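Local coordinates for protein putative secreted endoglycosylceramidase (Rhodococcus hoagii, PDB 6JYZ) that probably hydrolyses O-glycosyl bonds as an endogalactosylceramidase of glycoside hydrolase family 5, splitting galactose-linked glycolipids between glycan and ceramide, at residues Leu276-Arg279 with His280-Ala283; His292-Ser295 with Gln296-Asn299; Pro305-Glu308 with Asp309-Ile313; Asp348-Thr352 with His353-Gly357. All blocks are in the same frame, centred on the assembly; numbering follows the deposited sequence.

Contact 1. Residues Leu276-Arg279 with His280-Ala283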
loop_
_atom_site.group_PDB
_atom_site.type_symbol
_atom_site.label_atom_id
_atom_site.label_comp_id
_atom_site.label_asym_id
_atom_site.label_seq_id
_atom_site.Cartn_x
_atom_site.Cartn_y
_atom_site.Cartn_z
ATOM N N LEU A 276 3.591 -18.783 3.327
ATOM C CA LEU A 276 4.344 -17.629 3.814
ATOM C C LEU A 276 5.796 -17.699 3.332
ATOM O O LEU A 276 6.456 -18.739 3.497
ATOM C CB LEU A 276 4.311 -17.564 5.333
ATOM C CG LEU A 276 2.944 -17.311 5.934
ATOM C CD1 LEU A 276 2.959 -17.277 7.426
ATOM C CD2 LEU A 276 2.324 -15.983 5.420
ATOM N N PRO A 277 6.374 -16.627 2.786
ATOM C CA PRO A 277 7.815 -16.576 2.554
ATOM C C PRO A 277 8.600 -17.010 3.784
ATOM O O PRO A 277 8.352 -16.516 4.889
ATOM C CB PRO A 277 8.083 -15.084 2.202
ATOM C CG PRO A 277 6.745 -14.685 1.542
ATOM C CD PRO A 277 5.717 -15.370 2.423
ATOM N N PRO A 278 9.512 -17.982 3.691
ATOM C CA PRO A 278 10.154 -18.512 4.897
ATOM C C PRO A 278 10.852 -17.422 5.691
ATOM O O PRO A 278 11.476 -16.521 5.160
ATOM C CB PRO A 278 11.118 -19.532 4.311
ATOM C CG PRO A 278 10.401 -20.033 3.043
ATOM C CD PRO A 278 9.745 -18.812 2.473
ATOM N N ARG A 279 10.712 -17.554 7.006
ATOM C CA ARG A 279 11.228 -16.580 7.970
ATOM C C ARG A 279 12.694 -16.321 7.812
ATOM O O ARG A 279 13.120 -15.155 8.050
ATOM C CB ARG A 279 11.203 -17.179 9.411
ATOM C CG ARG A 279 9.807 -17.274 9.951
ATOM C CD ARG A 279 9.837 -17.525 11.468
ATOM N NE ARG A 279 10.311 -18.736 12.109
ATOM C CZ ARG A 279 9.833 -19.070 13.315
ATOM N NH1 ARG A 279 8.962 -18.269 13.917
ATOM N NH2 ARG A 279 10.224 -20.181 13.919
ATOM N N HIS A 280 13.516 -17.306 7.480
ATOM C CA HIS A 280 14.937 -17.067 7.436
ATOM C C HIS A 280 15.287 -16.017 6.380
ATOM O O HIS A 280 16.310 -15.329 6.489
ATOM C CB HIS A 280 15.731 -18.356 7.198
ATOM C CG HIS A 280 15.719 -18.879 5.781
ATOM N ND1 HIS A 280 14.733 -19.691 5.187
ATOM C CD2 HIS A 280 16.650 -18.666 4.864
ATOM C CE1 HIS A 280 15.176 -19.960 3.951
ATOM N NE2 HIS A 280 16.265 -19.311 3.725
ATOM N N TYR A 281 14.486 -15.843 5.331
ATOM C CA TYR A 281 14.739 -14.819 4.331
ATOM C C TYR A 281 14.461 -13.403 4.838
ATOM O O TYR A 281 14.922 -12.462 4.175
ATOM C CB TYR A 281 13.848 -15.090 3.122
ATOM C CG TYR A 281 14.191 -16.305 2.292
ATOM C CD1 TYR A 281 15.453 -16.477 1.748
ATOM C CD2 TYR A 281 13.210 -17.275 2.060
ATOM C CE1 TYR A 281 15.755 -17.556 0.911
ATOM C CE2 TYR A 281 13.473 -18.340 1.202
ATOM C CZ TYR A 281 14.729 -18.432 0.632
ATOM O OH TYR A 281 15.069 -19.468 -0.229
ATOM N N LEU A 282 13.660 -13.260 5.898
ATOM C CA LEU A 282 13.174 -11.996 6.440
ATOM C C LEU A 282 13.743 -11.781 7.839
ATOM O O LEU A 282 13.106 -11.091 8.617
ATOM C CB LEU A 282 11.647 -11.971 6.437
ATOM C CG LEU A 282 10.886 -11.744 5.122
ATOM C CD1 LEU A 282 11.353 -10.544 4.327
ATOM C CD2 LEU A 282 10.687 -12.986 4.315
ATOM N N ALA A 283 14.925 -12.275 8.147
ATOM C CA ALA A 283 15.488 -12.173 9.495
ATOM C C ALA A 283 16.185 -10.827 9.672
ATOM O O ALA A 283 17.388 -10.722 9.820
ATOM C CB ALA A 283 16.490 -13.315 9.668
#

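Contact 2. Residues His292-Ser295 with Gln296-Asn299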
loop_
_atom_site.group_PDB
_atom_site.type_symbol
_atom_site.label_atom_id
_atom_site.label_comp_id
_atom_site.label_asym_id
_atom_site.label_seq_id
_atom_site.Cartn_x
_atom_site.Cartn_y
_atom_site.Cartn_z
ATOM N N HIS A 292 -2.580 -8.116 1.773
ATOM C CA HIS A 292 -3.685 -7.271 1.346
ATOM C C HIS A 292 -4.980 -7.946 1.748
ATOM O O HIS A 292 -5.270 -9.072 1.332
ATOM C CB HIS A 292 -3.650 -6.967 -0.160
ATOM C CG HIS A 292 -2.354 -6.277 -0.510
ATOM N ND1 HIS A 292 -1.974 -6.067 -1.828
ATOM C CD2 HIS A 292 -1.392 -5.721 0.290
ATOM C CE1 HIS A 292 -0.805 -5.390 -1.811
ATOM N NE2 HIS A 292 -0.411 -5.174 -0.550
ATOM N N LEU A 293 -5.711 -7.262 2.629
ATOM C CA LEU A 293 -6.859 -7.916 3.334
ATOM C C LEU A 293 -8.154 -7.694 2.590
ATOM O O LEU A 293 -8.940 -6.785 2.899
ATOM C CB LEU A 293 -6.945 -7.389 4.767
ATOM C CG LEU A 293 -5.690 -7.584 5.604
ATOM C CD1 LEU A 293 -5.924 -7.149 7.073
ATOM C CD2 LEU A 293 -5.256 -9.046 5.640
ATOM N N TYR A 294 -8.375 -8.516 1.563
ATOM C CA TYR A 294 -9.494 -8.380 0.644
ATOM C C TYR A 294 -10.641 -9.369 0.928
ATOM O O TYR A 294 -11.575 -9.438 0.113
ATOM C CB TYR A 294 -9.013 -8.503 -0.818
ATOM C CG TYR A 294 -8.373 -7.226 -1.341
ATOM C CD1 TYR A 294 -9.050 -6.009 -1.399
ATOM C CD2 TYR A 294 -7.071 -7.199 -1.808
ATOM C CE1 TYR A 294 -8.507 -4.864 -1.965
ATOM C CE2 TYR A 294 -6.487 -6.076 -2.389
ATOM C CZ TYR A 294 -7.213 -4.910 -2.456
ATOM O OH TYR A 294 -6.752 -3.756 -3.042
ATOM N N SER A 295 -10.617 -10.049 2.083
ATOM C CA SER A 295 -11.709 -10.948 2.450
ATOM C C SER A 295 -13.035 -10.190 2.478
ATOM O O SER A 295 -13.149 -9.093 3.022
ATOM C CB SER A 295 -11.449 -11.645 3.715
ATOM O OG SER A 295 -10.264 -12.452 3.642
ATOM N N GLN A 296 -14.032 -10.822 1.866
ATOM C CA GLN A 296 -15.411 -10.306 1.728
ATOM C C GLN A 296 -15.453 -9.059 0.875
ATOM O O GLN A 296 -16.487 -8.337 0.855
ATOM C CB GLN A 296 -16.157 -10.148 3.059
ATOM C CG GLN A 296 -16.197 -11.460 3.764
ATOM C CD GLN A 296 -17.194 -11.486 4.893
ATOM O OE1 GLN A 296 -16.989 -10.990 5.992
ATOM N NE2 GLN A 296 -18.310 -12.152 4.626
ATOM N N SER A 297 -14.408 -8.776 0.087
ATOM C CA SER A 297 -14.411 -7.754 -0.918
ATOM C C SER A 297 -14.265 -8.379 -2.313
ATOM O O SER A 297 -15.176 -8.335 -3.123
ATOM C CB SER A 297 -13.346 -6.659 -0.696
ATOM O OG SER A 297 -13.436 -5.738 -1.723
ATOM N N ILE A 298 -13.086 -8.976 -2.580
ATOM C CA ILE A 298 -12.755 -9.486 -3.902
ATOM C C ILE A 298 -12.122 -10.873 -3.821
ATOM O O ILE A 298 -11.519 -11.317 -4.818
ATOM C CB ILE A 298 -11.907 -8.490 -4.726
ATOM C CG1 ILE A 298 -10.585 -8.178 -4.010
ATOM C CG2 ILE A 298 -12.713 -7.222 -5.059
ATOM C CD1 ILE A 298 -9.597 -7.435 -4.921
ATOM N N ASN A 299 -12.312 -11.609 -2.741
ATOM C CA ASN A 299 -11.812 -12.985 -2.704
ATOM C C ASN A 299 -12.678 -13.887 -3.578
ATOM O O ASN A 299 -13.820 -13.566 -3.909
ATOM C CB ASN A 299 -11.750 -13.499 -1.267
ATOM C CG ASN A 299 -10.518 -13.065 -0.521
ATOM O OD1 ASN A 299 -9.666 -12.345 -1.043
ATOM N ND2 ASN A 299 -10.475 -13.499 0.723
#

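Contact 3. Residues Pro305-Glu308 with Asp309-Ile313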
loop_
_atom_site.group_PDB
_atom_site.type_symbol
_atom_site.label_atom_id
_atom_site.label_comp_id
_atom_site.label_asym_id
_atom_site.label_seq_id
_atom_site.Cartn_x
_atom_site.Cartn_y
_atom_site.Cartn_z
ATOM N N PRO A 305 -12.521 -16.438 3.980
ATOM C CA PRO A 305 -12.672 -15.990 5.365
ATOM C C PRO A 305 -13.568 -14.776 5.441
ATOM O O PRO A 305 -13.727 -14.007 4.509
ATOM C CB PRO A 305 -11.253 -15.524 5.811
ATOM C CG PRO A 305 -10.304 -16.107 4.746
ATOM C CD PRO A 305 -11.119 -16.257 3.510
ATOM N N SER A 306 -14.162 -14.596 6.647
ATOM C CA SER A 306 -14.858 -13.338 6.892
ATOM C C SER A 306 -13.829 -12.195 7.049
ATOM O O SER A 306 -12.632 -12.467 7.188
ATOM C CB SER A 306 -15.652 -13.405 8.193
ATOM O OG SER A 306 -14.771 -13.569 9.287
ATOM N N ILE A 307 -14.326 -10.962 7.066
ATOM C CA ILE A 307 -13.371 -9.839 7.259
ATOM C C ILE A 307 -12.591 -10.130 8.528
ATOM O O ILE A 307 -11.367 -10.002 8.600
ATOM C CB ILE A 307 -14.167 -8.536 7.419
ATOM C CG1 ILE A 307 -14.856 -8.180 6.113
ATOM C CG2 ILE A 307 -13.215 -7.413 7.862
ATOM C CD1 ILE A 307 -15.776 -6.979 6.234
ATOM N N GLU A 308 -13.284 -10.484 9.644
ATOM C CA GLU A 308 -12.637 -10.583 10.933
ATOM C C GLU A 308 -11.699 -11.781 11.002
ATOM O O GLU A 308 -10.635 -11.717 11.612
ATOM C CB GLU A 308 -13.689 -10.662 12.059
ATOM C CG GLU A 308 -14.486 -9.353 12.218
ATOM C CD GLU A 308 -15.627 -9.184 11.211
ATOM O OE1 GLU A 308 -15.961 -10.093 10.409
ATOM O OE2 GLU A 308 -16.158 -7.985 11.128
ATOM N N ASP A 309 -12.077 -12.898 10.361
ATOM C CA ASP A 309 -11.148 -14.023 10.301
ATOM C C ASP A 309 -9.938 -13.696 9.419
ATOM O O ASP A 309 -8.865 -14.180 9.708
ATOM C CB ASP A 309 -11.850 -15.313 9.850
ATOM C CG ASP A 309 -12.606 -15.963 11.055
ATOM O OD1 ASP A 309 -12.257 -15.689 12.253
ATOM O OD2 ASP A 309 -13.477 -16.727 10.780
ATOM N N GLY A 310 -10.140 -12.923 8.381
ATOM C CA GLY A 310 -8.989 -12.496 7.556
ATOM C C GLY A 310 -7.959 -11.739 8.392
ATOM O O GLY A 310 -6.757 -11.937 8.237
ATOM N N PHE A 311 -8.440 -10.883 9.325
ATOM C CA PHE A 311 -7.503 -10.237 10.237
ATOM C C PHE A 311 -6.828 -11.244 11.167
ATOM O O PHE A 311 -5.638 -11.185 11.385
ATOM C CB PHE A 311 -8.202 -9.197 11.127
ATOM C CG PHE A 311 -8.367 -7.843 10.470
ATOM C CD1 PHE A 311 -9.344 -7.612 9.522
ATOM C CD2 PHE A 311 -7.505 -6.792 10.807
ATOM C CE1 PHE A 311 -9.493 -6.366 8.931
ATOM C CE2 PHE A 311 -7.688 -5.537 10.210
ATOM C CZ PHE A 311 -8.668 -5.325 9.299
ATOM N N ARG A 312 -7.586 -12.193 11.722
ATOM C CA ARG A 312 -6.978 -13.152 12.635
ATOM C C ARG A 312 -5.885 -13.971 11.949
ATOM O O ARG A 312 -4.834 -14.202 12.538
ATOM C CB ARG A 312 -8.036 -14.132 13.245
ATOM C CG ARG A 312 -8.921 -13.347 14.235
ATOM C CD ARG A 312 -9.937 -14.352 14.852
ATOM N NE ARG A 312 -10.900 -13.569 15.627
ATOM C CZ ARG A 312 -12.126 -13.202 15.249
ATOM N NH1 ARG A 312 -12.662 -13.616 14.110
ATOM N NH2 ARG A 312 -12.854 -12.482 16.109
ATOM N N ILE A 313 -6.111 -14.354 10.688
ATOM C CA ILE A 313 -5.100 -15.111 9.953
ATOM C C ILE A 313 -3.857 -14.256 9.739
ATOM O O ILE A 313 -2.741 -14.688 9.951
ATOM C CB ILE A 313 -5.710 -15.549 8.610
ATOM C CG1 ILE A 313 -6.849 -16.561 8.840
ATOM C CG2 ILE A 313 -4.617 -16.164 7.745
ATOM C CD1 ILE A 313 -7.716 -16.820 7.596
HETATM O O HOH W 1 -14.374 -16.967 8.345
#

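Contact 4. Residues Asp348-Thr352 with His353-Gly357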
loop_
_atom_site.group_PDB
_atom_site.type_symbol
_atom_site.label_atom_id
_atom_site.label_comp_id
_atom_site.label_asym_id
_atom_site.label_seq_id
_atom_site.Cartn_x
_atom_site.Cartn_y
_atom_site.Cartn_z
ATOM N N ASP A 348 -13.130 -1.144 12.249
ATOM C CA ASP A 348 -13.234 -1.660 13.603
ATOM C C ASP A 348 -12.178 -2.689 13.899
ATOM O O ASP A 348 -11.601 -2.699 14.977
ATOM C CB ASP A 348 -14.598 -2.326 13.855
ATOM C CG ASP A 348 -15.824 -1.411 13.877
ATOM O OD1 ASP A 348 -15.702 -0.173 13.790
ATOM O OD2 ASP A 348 -16.973 -2.012 13.867
ATOM N N ALA A 349 -11.908 -3.582 12.914
ATOM C CA ALA A 349 -10.912 -4.617 13.147
ATOM C C ALA A 349 -9.473 -4.036 13.154
ATOM O O ALA A 349 -8.633 -4.500 13.906
ATOM C CB ALA A 349 -11.071 -5.666 12.046
ATOM N N MET A 350 -9.223 -2.976 12.328
ATOM C CA MET A 350 -7.925 -2.301 12.457
ATOM C C MET A 350 -7.694 -1.779 13.874
ATOM O O MET A 350 -6.579 -1.759 14.349
ATOM C CB MET A 350 -7.770 -1.151 11.454
ATOM C CG MET A 350 -7.859 -1.644 9.974
ATOM S SD MET A 350 -7.817 -0.112 8.844
ATOM C CE MET A 350 -6.334 -0.371 8.903
ATOM N N ASN A 351 -8.793 -1.273 14.467
ATOM C CA ASN A 351 -8.656 -0.780 15.841
ATOM C C ASN A 351 -8.499 -1.904 16.855
ATOM O O ASN A 351 -7.571 -1.835 17.670
ATOM C CB ASN A 351 -9.896 0.047 16.174
ATOM C CG ASN A 351 -9.973 1.355 15.466
ATOM O OD1 ASN A 351 -8.935 1.879 15.028
ATOM N ND2 ASN A 351 -11.180 1.942 15.412
ATOM N N THR A 352 -9.275 -2.998 16.708
ATOM C CA THR A 352 -9.127 -4.104 17.645
ATOM C C THR A 352 -7.708 -4.656 17.659
ATOM O O THR A 352 -7.160 -5.047 18.681
ATOM C CB THR A 352 -10.084 -5.234 17.212
ATOM O OG1 THR A 352 -11.419 -4.734 17.334
ATOM C CG2 THR A 352 -9.851 -6.602 17.843
ATOM N N HIS A 353 -7.074 -4.745 16.453
ATOM C CA HIS A 353 -5.746 -5.303 16.324
ATOM C C HIS A 353 -4.626 -4.255 16.360
ATOM O O HIS A 353 -3.467 -4.585 16.328
ATOM C CB HIS A 353 -5.671 -6.141 15.039
ATOM C CG HIS A 353 -6.596 -7.315 15.089
ATOM N ND1 HIS A 353 -6.362 -8.405 15.925
ATOM C CD2 HIS A 353 -7.722 -7.545 14.397
ATOM C CE1 HIS A 353 -7.370 -9.273 15.712
ATOM N NE2 HIS A 353 -8.210 -8.784 14.826
ATOM N N ARG A 354 -5.018 -2.978 16.431
ATOM C CA ARG A 354 -4.055 -1.863 16.506
ATOM C C ARG A 354 -3.062 -1.876 15.339
ATOM O O ARG A 354 -1.867 -1.806 15.543
ATOM C CB ARG A 354 -3.329 -1.805 17.853
ATOM C CG ARG A 354 -4.325 -1.768 19.026
ATOM C CD ARG A 354 -3.588 -1.631 20.385
ATOM N NE ARG A 354 -2.823 -2.785 20.594
ATOM C CZ ARG A 354 -3.489 -3.952 20.820
ATOM N NH1 ARG A 354 -4.798 -3.985 20.899
ATOM N NH2 ARG A 354 -2.847 -5.083 20.819
ATOM N N ILE A 355 -3.646 -1.927 14.133
ATOM C CA ILE A 355 -2.791 -1.856 12.941
ATOM C C ILE A 355 -3.180 -0.659 12.100
ATOM O O ILE A 355 -4.247 -0.054 12.190
ATOM C CB ILE A 355 -2.832 -3.157 12.094
ATOM C CG1 ILE A 355 -4.193 -3.337 11.414
ATOM C CG2 ILE A 355 -2.399 -4.343 12.941
ATOM C CD1 ILE A 355 -4.121 -4.327 10.216
ATOM N N GLY A 356 -2.228 -0.349 11.215
ATOM C CA GLY A 356 -2.471 0.580 10.120
ATOM C C GLY A 356 -2.645 -0.169 8.791
ATOM O O GLY A 356 -2.556 -1.390 8.670
ATOM N N GLY A 357 -2.843 0.651 7.782
ATOM C CA GLY A 357 -2.913 0.160 6.430
ATOM C C GLY A 357 -3.298 1.249 5.454
ATOM O O GLY A 357 -3.472 2.420 5.825
HETATM O O HOH W 2 -7.269 -2.248 20.525
#

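Contact 1. Residues Leu276-Arg279 with His280-Ala283
Between Pro278 and Leu282 the chain makes a short run of 3-10 turns, in which Pro278 O accepts from Tyr281 N at 3.1 Å and Arg279 O accepts from Leu282 N at 2.9 Å. Both are i to i+3 bonds, which define such turns. This coil lets the pyrrolidine of Pro278 run alongside the phenol of Tyr281. Pro278 CB lies 3.8 Å from Tyr281 CD2, and Pro278 CD meets the phenol at its edge, in the ring plane. His280 reaches back to the same proline, its ND1 standing 3.7 Å from Pro278 CB. Its first torsion (chi1 76°) sets CG between the backbone N and the carbonyl carbon, and this places NE2 above the rim of one face of the Tyr281 ring. On the inner side, Leu282 CD2 packs on Pro277 CB at 4.0 Å. The turn belongs to the segment leading into strand 287-289 of the barrel and touches two flanking helices. Tyr281 OH is hydrogen-bonded to Asp235 of helix 230-251, while Arg279 uses NH1 on Trp320 O of helix 307-321 and makes a cation-pi contact with the Trp320 ring. The chemistry is thus divided: apolar proline, tyrosine and leucine surfaces meet within the turn, whereas the polar ends of Arg279 and Tyr281 tie it to separate helices.

Contact 2. Residues His292-Ser295 with Gln296-Asn299
Two backbone hydrogen bonds converge on Tyr294 O. Ser297 N donates at 2.9 Å from above the carbonyl plane, and Ile298 N donates at 3.1 Å within that plane, the straighter of the two with an N-H...O angle of 160°. The first closes a type II beta turn, as the backbone angles of Ser295 and Gln296 show, Gln296 having positive phi (65°); the second, an i+4 bond, makes an overlapping alpha turn. Apolar contact comes from Tyr294 and Ile298, whose side chains run alongside each other. Ile298 CD1 sits over the centre of one phenol face, 3.8 Å from the centroid, in a CH-pi contact, and Ile298 CG1 closes on Tyr294 CB at 3.6 Å. A chi1 of 60° folds CG1 back over the isoleucine's own backbone and so delivers the methyl. Ser297 CB lies at the ring edge, near its plane. The turn is part of the loop that follows strand 287-289 of the family 5 barrel. Among polar contacts, Tyr294 OH binds Glu329 on strand 326-330, and His292 ND1 binds Glu222, in an Asn-Glu-Pro sequence after strand 214-218. Family 5 enzymes carry their nucleophile and acid/base at these respective places, so the two are probably that pair. Ser297 OG is hydrogen-bonded to Gly331 O, and Gln296 OE1 takes donors from helices 307-321 (Ile307 N) and 336-353 (Arg345 NH2).

Contact 3. Residues Pro305-Glu308 with Asp309-Ile313
Ser306 caps the first turn of helix 307-321: its OG accepts from Asp309 N at 3.0 Å with a nearly straight N-H...O angle of 165°. The hydroxyl reaches that amide because chi1 (64°) tilts OG over the serine backbone. Ser306 O takes Gly310 N at 2.8 Å, beginning the helical bonding. The buried flank is closely packed. Ile307 stacks its side chain along that of Phe311 with CG2 4.0 Å from CE1, Ile307 O stands at the Phe311 ring edge, and the ring meets Phe346 edge-to-face on helix 336-353. On another, partly exposed side, Pro305 and Ile313 meet nearly perpendicular, their CG and CD1 atoms 3.9 Å apart. The outer flank is looser and polar. Arg312 NH1 bridges to Asp309 OD1 at 2.8 Å, coming from above the carboxylate plane, while a water accepts from Ser306 N and donates to Asp309 OD2. A capping box would need that last link to be direct; here water completes it. Glu308 turns to Arg345 for its salt bridge. Asp309 lies in the first turn, where the helix N-terminus and Arg312 would probably both favour its anionic form.

Contact 4. Residues Asp348-Thr352 with His353-Gly357
Thr352 lays its CG2 methyl over the centre of one face of the His353 imidazole, 4.1 Å from the centroid and only 8° off the ring normal, a CH-pi contact between neighbours that extend in a common direction. A chi1 of -64° swings CG2 to the carbonyl side, toward the next residue. The His353 ring also passes close to Ala349 O, which lies 3.2 Å from CD2 and accepts His353 N in the last turn. Beyond this the helix ends in a Schellman motif. Arg354 takes positive phi (56°), Ile355 N returns to Met350 O at 2.9 Å as the 6-to-1 bond, and Arg354 N reaches Asn351 O at 3.1 Å as the 5-to-2 bond. The apolar clasp usual in this motif is present as Met350 CB against Ile355 CG1, 4.2 Å apart. Further along, the Met350 chain bends at its last torsion and lays CE 3.7 Å from Gly356 C, near the start of strand 356-359. The contact is therefore the turn from helix 336-353 into the final parallel strand of the barrel, Gly356 pairing with Thr327 and Gly357 with Gly44. A water accepts from Arg354 NH1 at 3.0 Å, in the guanidinium plane, and lies near Asn351 O. Met350 O and Asn351 O thus find donors in the turn, and their partial negative charge probably suits the cationic Arg354 beside them.

How the contacts relate
The four contacts follow one another along the chain within the family 5 barrel: contact 1 leads into strand 287-289, contact 2 leaves it, contact 3 begins helix 307-321 and contact 4 joins helix 336-353 to strand 356-359. Contacts 2 and 3 lie 9 Å apart between centres and touch, Ser295 CB being 3.4 Å from Pro305 O. Contacts 3 and 4 have centres 12 Å apart, and Phe311 packs against Ala349, Met350, His353 and Ile355, so two successive barrel helices share a core. Contact 1 stands apart, its centre 22 to 24 Å from the others. Helix 307-321 meets it C-terminally and contacts 2 and 4 nearer its start, connecting this peripheral turn with the loop that holds partners of the probable catalytic glutamates.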